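Local coordinates for protein Pcdhgb2 (Mus musculus, PDB 5SZR) that probably mediates calcium-dependent cell adhesion and may help establish and maintain specific neuronal connections, here as its extracellular cadherin domains 3 to 6, at residues Pro323-Pro328 with Val407-Gly412. Numbering follows the deposited sequence.
With CA (calcium ion), chain R; MAN (alpha-D-mannopyranose), chain U.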
loop_
_atom_site.group_PDB
_atom_site.type_symbol
_atom_site.label_atom_id
_atom_site.label_comp_id
_atom_site.label_asym_id
_atom_site.label_seq_id
_atom_site.Cartn_x
_atom_site.Cartn_y
_atom_site.Cartn_z
ATOM N N PRO A 323 -52.233 17.802 11.348
ATOM C CA PRO A 323 -53.205 17.134 12.218
ATOM C C PRO A 323 -54.610 17.257 11.649
ATOM O O PRO A 323 -54.933 18.203 10.926
ATOM C CB PRO A 323 -53.067 17.874 13.554
ATOM C CG PRO A 323 -52.350 19.141 13.242
ATOM C CD PRO A 323 -51.504 18.881 12.036
ATOM N N ARG A 324 -55.443 16.266 11.957
ATOM C CA ARG A 324 -56.828 16.261 11.511
ATOM C C ARG A 324 -57.749 15.942 12.678
ATOM O O ARG A 324 -57.433 15.098 13.523
ATOM C CB ARG A 324 -57.047 15.262 10.363
ATOM C CG ARG A 324 -56.316 13.950 10.515
ATOM C CD ARG A 324 -56.181 13.250 9.169
ATOM N NE ARG A 324 -57.466 12.778 8.659
ATOM C CZ ARG A 324 -57.952 11.561 8.885
ATOM N NH1 ARG A 324 -59.128 11.208 8.383
ATOM N NH2 ARG A 324 -57.258 10.697 9.618
ATOM N N VAL A 325 -58.884 16.635 12.722
ATOM C CA VAL A 325 -59.846 16.474 13.806
ATOM C C VAL A 325 -60.745 15.286 13.497
ATOM O O VAL A 325 -61.310 15.187 12.402
ATOM C CB VAL A 325 -60.665 17.759 13.995
ATOM C CG1 VAL A 325 -61.651 17.596 15.141
ATOM C CG2 VAL A 325 -59.742 18.948 14.236
ATOM N N LEU A 326 -60.871 14.374 14.459
ATOM C CA LEU A 326 -61.755 13.222 14.335
ATOM C C LEU A 326 -63.029 13.350 15.156
ATOM O O LEU A 326 -64.037 12.729 14.809
ATOM C CB LEU A 326 -61.024 11.943 14.760
ATOM C CG LEU A 326 -59.748 11.604 13.988
ATOM C CD1 LEU A 326 -59.190 10.268 14.450
ATOM C CD2 LEU A 326 -60.020 11.590 12.493
ATOM N N TYR A 327 -63.000 14.133 16.230
ATOM C CA TYR A 327 -64.171 14.396 17.054
ATOM C C TYR A 327 -64.033 15.790 17.663
ATOM O O TYR A 327 -62.948 16.172 18.087
ATOM C CB TYR A 327 -64.325 13.340 18.155
ATOM C CG TYR A 327 -65.549 13.547 19.024
ATOM C CD1 TYR A 327 -66.721 12.844 18.782
ATOM C CD2 TYR A 327 -65.537 14.460 20.076
ATOM C CE1 TYR A 327 -67.843 13.039 19.567
ATOM C CE2 TYR A 327 -66.644 14.664 20.857
ATOM C CZ TYR A 327 -67.801 13.950 20.603
ATOM O OH TYR A 327 -68.913 14.152 21.387
ATOM N N PRO A 328 -65.135 16.557 17.716
ATOM C CA PRO A 328 -66.471 16.199 17.226
ATOM C C PRO A 328 -66.559 16.231 15.708
ATOM O O PRO A 328 -65.667 16.782 15.061
ATOM C CB PRO A 328 -67.366 17.275 17.843
ATOM C CG PRO A 328 -66.456 18.458 17.991
ATOM C CD PRO A 328 -65.122 17.886 18.356
ATOM N N VAL A 407 -60.981 26.957 18.082
ATOM C CA VAL A 407 -59.852 26.225 18.643
ATOM C C VAL A 407 -58.945 25.731 17.524
ATOM O O VAL A 407 -59.385 25.452 16.402
ATOM C CB VAL A 407 -60.312 25.046 19.526
ATOM C CG1 VAL A 407 -61.203 25.543 20.653
ATOM C CG2 VAL A 407 -61.029 23.999 18.688
ATOM N N ALA A 408 -57.660 25.614 17.848
ATOM C CA ALA A 408 -56.651 25.145 16.911
ATOM C C ALA A 408 -55.877 24.003 17.551
ATOM O O ALA A 408 -55.406 24.126 18.688
ATOM C CB ALA A 408 -55.696 26.279 16.511
ATOM N N VAL A 409 -55.755 22.895 16.829
ATOM C CA VAL A 409 -54.888 21.793 17.223
ATOM C C VAL A 409 -53.640 21.857 16.350
ATOM O O VAL A 409 -53.728 21.770 15.118
ATOM C CB VAL A 409 -55.605 20.437 17.108
ATOM C CG1 VAL A 409 -56.354 20.321 15.786
ATOM C CG2 VAL A 409 -54.627 19.296 17.289
ATOM N N ARG A 410 -52.483 22.043 16.987
ATOM C CA ARG A 410 -51.212 22.232 16.302
ATOM C C ARG A 410 -50.255 21.099 16.642
ATOM O O ARG A 410 -50.305 20.531 17.737
ATOM C CB ARG A 410 -50.565 23.565 16.692
ATOM C CG ARG A 410 -51.444 24.775 16.457
ATOM C CD ARG A 410 -50.657 26.076 16.557
ATOM N NE ARG A 410 -51.308 27.128 15.779
ATOM C CZ ARG A 410 -51.919 28.188 16.297
ATOM N NH1 ARG A 410 -51.950 28.369 17.611
ATOM N NH2 ARG A 410 -52.482 29.079 15.494
ATOM N N ASP A 411 -49.373 20.771 15.702
ATOM C CA ASP A 411 -48.302 19.844 16.020
ATOM C C ASP A 411 -47.076 20.630 16.486
ATOM O O ASP A 411 -47.083 21.862 16.553
ATOM C CB ASP A 411 -47.995 18.918 14.836
ATOM C CG ASP A 411 -47.561 19.663 13.576
ATOM O OD1 ASP A 411 -46.967 20.758 13.668
ATOM O OD2 ASP A 411 -47.810 19.129 12.475
ATOM N N GLY A 412 -46.014 19.913 16.829
ATOM C CA GLY A 412 -44.827 20.559 17.348
ATOM C C GLY A 412 -43.733 20.719 16.313
ATOM O O GLY A 412 -42.574 20.953 16.658
HETATM CA CA CA R . -47.566 16.627 11.724
HETATM C C1 MAN U . -53.293 26.461 12.715
HETATM C C2 MAN U . -54.089 27.222 11.647
HETATM C C3 MAN U . -53.220 27.391 10.400
HETATM C C4 MAN U . -51.919 28.100 10.766
HETATM C C5 MAN U . -51.179 27.249 11.809
HETATM C C6 MAN U . -49.890 27.877 12.296
HETATM O O2 MAN U . -54.385 28.553 12.100
HETATM O O3 MAN U . -53.889 28.091 9.362
HETATM O O4 MAN U . -51.104 28.270 9.610
HETATM O O5 MAN U . -52.039 27.058 12.970
HETATM O O6 MAN U . -49.573 27.291 13.555
#
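The guanidinium of Arg410 carries the methyl of Ala408 over the centre of one face, CB 4.2 Å above the plane, and meets a protein-linked mannose, whose C5 lies in plane at its edge. Arg410 NE donates to the mannose ring oxygen O5 (2.9 Å, 156°) and more weakly to O6; NH2 adds a longer bond to O5. The side chain leaves the backbone pointing away from 323-328 and runs extended from CG to NE. An alanine in place of Arg410 would probably leave O5 and O6 of the sugar without these donors and the mannose freer to turn. Inward, Pro323, just before strand 324-327, sets its CG against the backbone of 407-412, 3.5 Å from Val409 O, while its CD lies 3.7 Å from Asp411 OD2, the two side chains crossing nearly at right angles. Val409 holds CG1 between its backbone N and carbonyl carbon (chi1 46°), and this methyl meets Val325 CG2 at 4.0 Å; Ala419 touches both valines. No hydrogen bond joins the two segments: strand 324-327 pairs instead with 350-357, and 402-410 belongs to the facing sheet. Asp411 divides its carboxylate, OD2 binding calcium at 2.6 Å while OD1 accepts from the backbone N of Gly413 and Leu417, which fixes its rotation. Side-chain oxygens of Asn319, Asp358 and Asp360 and backbone O of Asn321 and Asn364 complete the site. In this cadherin beta-sandwich, the A strand (324-327) packs across the core onto the F strand (402-410), and calcium ties linker to domain.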